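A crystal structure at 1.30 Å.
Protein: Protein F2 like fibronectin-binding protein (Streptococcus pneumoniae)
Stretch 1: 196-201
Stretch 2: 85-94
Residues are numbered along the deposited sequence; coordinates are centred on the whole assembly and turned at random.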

# COMPACT_ATOMS: atom_id res chain seq x y z
N ARG A 196 2.59 5.65 8.81
CA ARG A 196 1.22 5.91 9.25
C ARG A 196 0.41 4.64 9.07
O ARG A 196 0.61 3.90 8.09
CB ARG A 196 0.57 7.01 8.43
CG ARG A 196 1.15 8.38 8.68
CD ARG A 196 0.44 9.42 7.79
NE ARG A 196 0.63 10.72 8.37
CZ ARG A 196 -0.09 11.76 8.06
NH1 ARG A 196 -1.08 11.66 7.15
NH2 ARG A 196 0.18 12.89 8.64
N PHE A 197 -0.52 4.41 9.99
CA PHE A 197 -1.44 3.28 9.92
C PHE A 197 -2.87 3.77 9.85
O PHE A 197 -3.25 4.63 10.64
CB PHE A 197 -1.24 2.39 11.16
CG PHE A 197 -1.75 1.00 11.02
CD1 PHE A 197 -3.11 0.70 11.21
CD2 PHE A 197 -0.87 -0.04 10.72
CE1 PHE A 197 -3.56 -0.61 11.11
CE2 PHE A 197 -1.32 -1.34 10.62
CZ PHE A 197 -2.67 -1.61 10.79
N TYR A 198 -3.65 3.22 8.93
CA TYR A 198 -5.08 3.51 8.86
C TYR A 198 -5.85 2.29 9.34
O TYR A 198 -5.80 1.22 8.72
CB TYR A 198 -5.49 3.95 7.45
CG TYR A 198 -5.04 5.33 7.07
CD1 TYR A 198 -5.77 6.44 7.45
CD2 TYR A 198 -3.90 5.55 6.32
CE1 TYR A 198 -5.39 7.70 7.04
CE2 TYR A 198 -3.50 6.81 5.95
CZ TYR A 198 -4.27 7.89 6.29
OH TYR A 198 -3.92 9.18 5.89
N LYS A 199 -6.50 2.46 10.51
CA LYS A 199 -7.22 1.39 11.16
C LYS A 199 -8.65 1.40 10.67
O LYS A 199 -9.31 2.42 10.77
CB LYS A 199 -7.22 1.67 12.68
CG LYS A 199 -5.91 1.61 13.41
N PRO A 200 -9.16 0.28 10.18
CA PRO A 200 -10.53 0.31 9.66
C PRO A 200 -11.56 0.29 10.79
O PRO A 200 -11.44 -0.49 11.75
CB PRO A 200 -10.62 -1.00 8.85
CG PRO A 200 -9.61 -1.91 9.51
CD PRO A 200 -8.50 -1.02 9.97
N ASP A 201 -12.57 1.15 10.68
CA ASP A 201 -13.72 1.11 11.59
C ASP A 201 -14.37 -0.26 11.50
O ASP A 201 -14.47 -0.84 10.39
CB ASP A 201 -14.78 2.15 11.20
CG ASP A 201 -14.42 3.58 11.55
OD1 ASP A 201 -13.39 3.86 12.19
OD2 ASP A 201 -15.21 4.47 11.17
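Stretch 2 85-94: QYTKLLKENH

Stretch 2 is a helix laid along a β-strand in a small, apolar contact centred on the ring of Phe197, with no hydrogen bond between the two stretches among the atoms modelled. The strand runs through residues 196-200, and the helix enters from earlier in the chain. Its backbone bonding follows the i to i-4 pattern, as in Leu89 N to Gln85 O at 3.0 Å and Leu90 N to Tyr86 O at 2.8 Å. The two axes run in nearly the same direction, crossing at 24° with a closest approach of 9.8 Å. The register agrees with this sense: the CA atoms of Phe197 and Tyr86 lie 7.3 Å apart, and those of Lys199 and Leu89, further along both segments, 7.7 Å.

Phe197 points toward the helix with chi1 in the t well, whereas the CA-to-CB bond of the next residue, Tyr198, points away, as expected for alternation along a strand. Leu89 answers from the helix, also pointing toward its partner. Its CB lies over one face of the Phe197 ring, 3.5 Å from the centroid and 17° off the ring normal, a geometry that identifies a CH-pi contact; the closest atoms are Phe197 CZ and Leu89 CB at 3.4 Å. Tyr86, one helical turn earlier, meets the ring at its edge, with Phe197 CD2 to Tyr86 CD1 at 4.0 Å. The Tyr86 CB leaves sideways, but the end of its side chain comes nearer the strand.

Beyond Phe197 the packing is looser. Lys199 CG is 4.3 Å from Leu89 CD2, and the lysine is unmodelled past CG. Pro200 CG approaches Asn93 ND2 at 3.8 Å, but that amide is hydrogen-bonded elsewhere in the structure. The total buried surface, 281 Å² over both sides, is correspondingly modest, and Phe197 contributes the largest share, 104 Å².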

# COMPACT_ATOMS: atom_id res chain seq x y z
N GLN A 85 4.08 -0.71 17.31
CA GLN A 85 2.72 -0.32 16.98
C GLN A 85 2.24 -0.95 15.67
O GLN A 85 1.13 -1.46 15.58
CB GLN A 85 2.60 1.19 16.85
CG GLN A 85 2.86 1.98 18.11
CD GLN A 85 2.76 3.43 17.74
OE1 GLN A 85 3.74 4.04 17.31
NE2 GLN A 85 1.53 3.95 17.75
N TYR A 86 3.10 -0.92 14.65
CA TYR A 86 2.76 -1.57 13.39
C TYR A 86 2.41 -3.04 13.60
O TYR A 86 1.42 -3.53 13.09
CB TYR A 86 3.90 -1.43 12.38
CG TYR A 86 3.61 -2.17 11.10
CD1 TYR A 86 2.79 -1.62 10.11
CD2 TYR A 86 4.09 -3.45 10.88
CE1 TYR A 86 2.49 -2.32 8.97
CE2 TYR A 86 3.78 -4.16 9.74
CZ TYR A 86 2.98 -3.57 8.75
OH TYR A 86 2.64 -4.26 7.60
N THR A 87 3.25 -3.73 14.36
CA THR A 87 3.10 -5.18 14.51
C THR A 87 1.77 -5.48 15.23
O THR A 87 1.02 -6.38 14.84
CB THR A 87 4.33 -5.76 15.23
OG1 THR A 87 5.52 -5.44 14.48
CG2 THR A 87 4.22 -7.26 15.37
N LYS A 88 1.49 -4.71 16.28
CA LYS A 88 0.26 -4.88 17.04
C LYS A 88 -0.95 -4.67 16.13
O LYS A 88 -1.90 -5.47 16.14
CB LYS A 88 0.23 -3.87 18.21
CG LYS A 88 -1.09 -3.84 18.99
CD LYS A 88 -1.17 -2.62 19.90
N LEU A 89 -0.94 -3.59 15.37
CA LEU A 89 -2.10 -3.21 14.56
C LEU A 89 -2.27 -4.14 13.37
O LEU A 89 -3.40 -4.47 13.00
CB LEU A 89 -1.95 -1.75 14.15
CG LEU A 89 -2.03 -0.75 15.31
CD1 LEU A 89 -1.67 0.65 14.83
CD2 LEU A 89 -3.41 -0.79 15.94
N LEU A 90 -1.16 -4.58 12.80
CA LEU A 90 -1.22 -5.56 11.72
C LEU A 90 -1.85 -6.87 12.25
O LEU A 90 -2.76 -7.43 11.64
CB LEU A 90 0.17 -5.86 11.16
CG LEU A 90 0.26 -6.95 10.09
CD1 LEU A 90 -0.42 -6.48 8.81
CD2 LEU A 90 1.70 -7.32 9.81
N LYS A 91 -1.35 -7.36 13.39
CA LYS A 91 -1.87 -8.59 13.95
C LYS A 91 -3.37 -8.49 14.26
O LYS A 91 -4.14 -9.42 14.03
CB LYS A 91 -1.05 -8.99 15.21
CG LYS A 91 -1.41 -10.34 15.75
N GLU A 92 -3.80 -7.34 14.77
CA GLU A 92 -5.20 -7.10 15.07
C GLU A 92 -6.07 -7.20 13.81
O GLU A 92 -7.21 -7.63 13.87
CB GLU A 92 -5.30 -5.72 15.68
CG GLU A 92 -6.60 -5.25 16.29
CD GLU A 92 -6.30 -3.92 16.99
OE1 GLU A 92 -5.59 -3.92 18.04
OE2 GLU A 92 -6.66 -2.88 16.44
N ASN A 93 -5.51 -6.77 12.68
CA ASN A 93 -6.23 -6.85 11.41
C ASN A 93 -6.20 -8.26 10.80
O ASN A 93 -6.88 -8.53 9.81
CB ASN A 93 -5.63 -5.81 10.42
CG ASN A 93 -6.49 -5.56 9.20
OD1 ASN A 93 -6.02 -5.68 8.08
ND2 ASN A 93 -7.76 -5.18 9.42
N HIS A 94 -5.44 -9.18 11.35
CA HIS A 94 -5.37 -10.57 10.92
C HIS A 94 -5.77 -11.54 12.10
O HIS A 94 -5.03 -12.47 12.44
CB HIS A 94 -3.93 -10.89 10.53
CG HIS A 94 -3.51 -10.34 9.22
ND1 HIS A 94 -3.41 -11.13 8.10
CD2 HIS A 94 -3.18 -9.09 8.84
CE1 HIS A 94 -3.04 -10.38 7.08
NE2 HIS A 94 -2.91 -9.14 7.49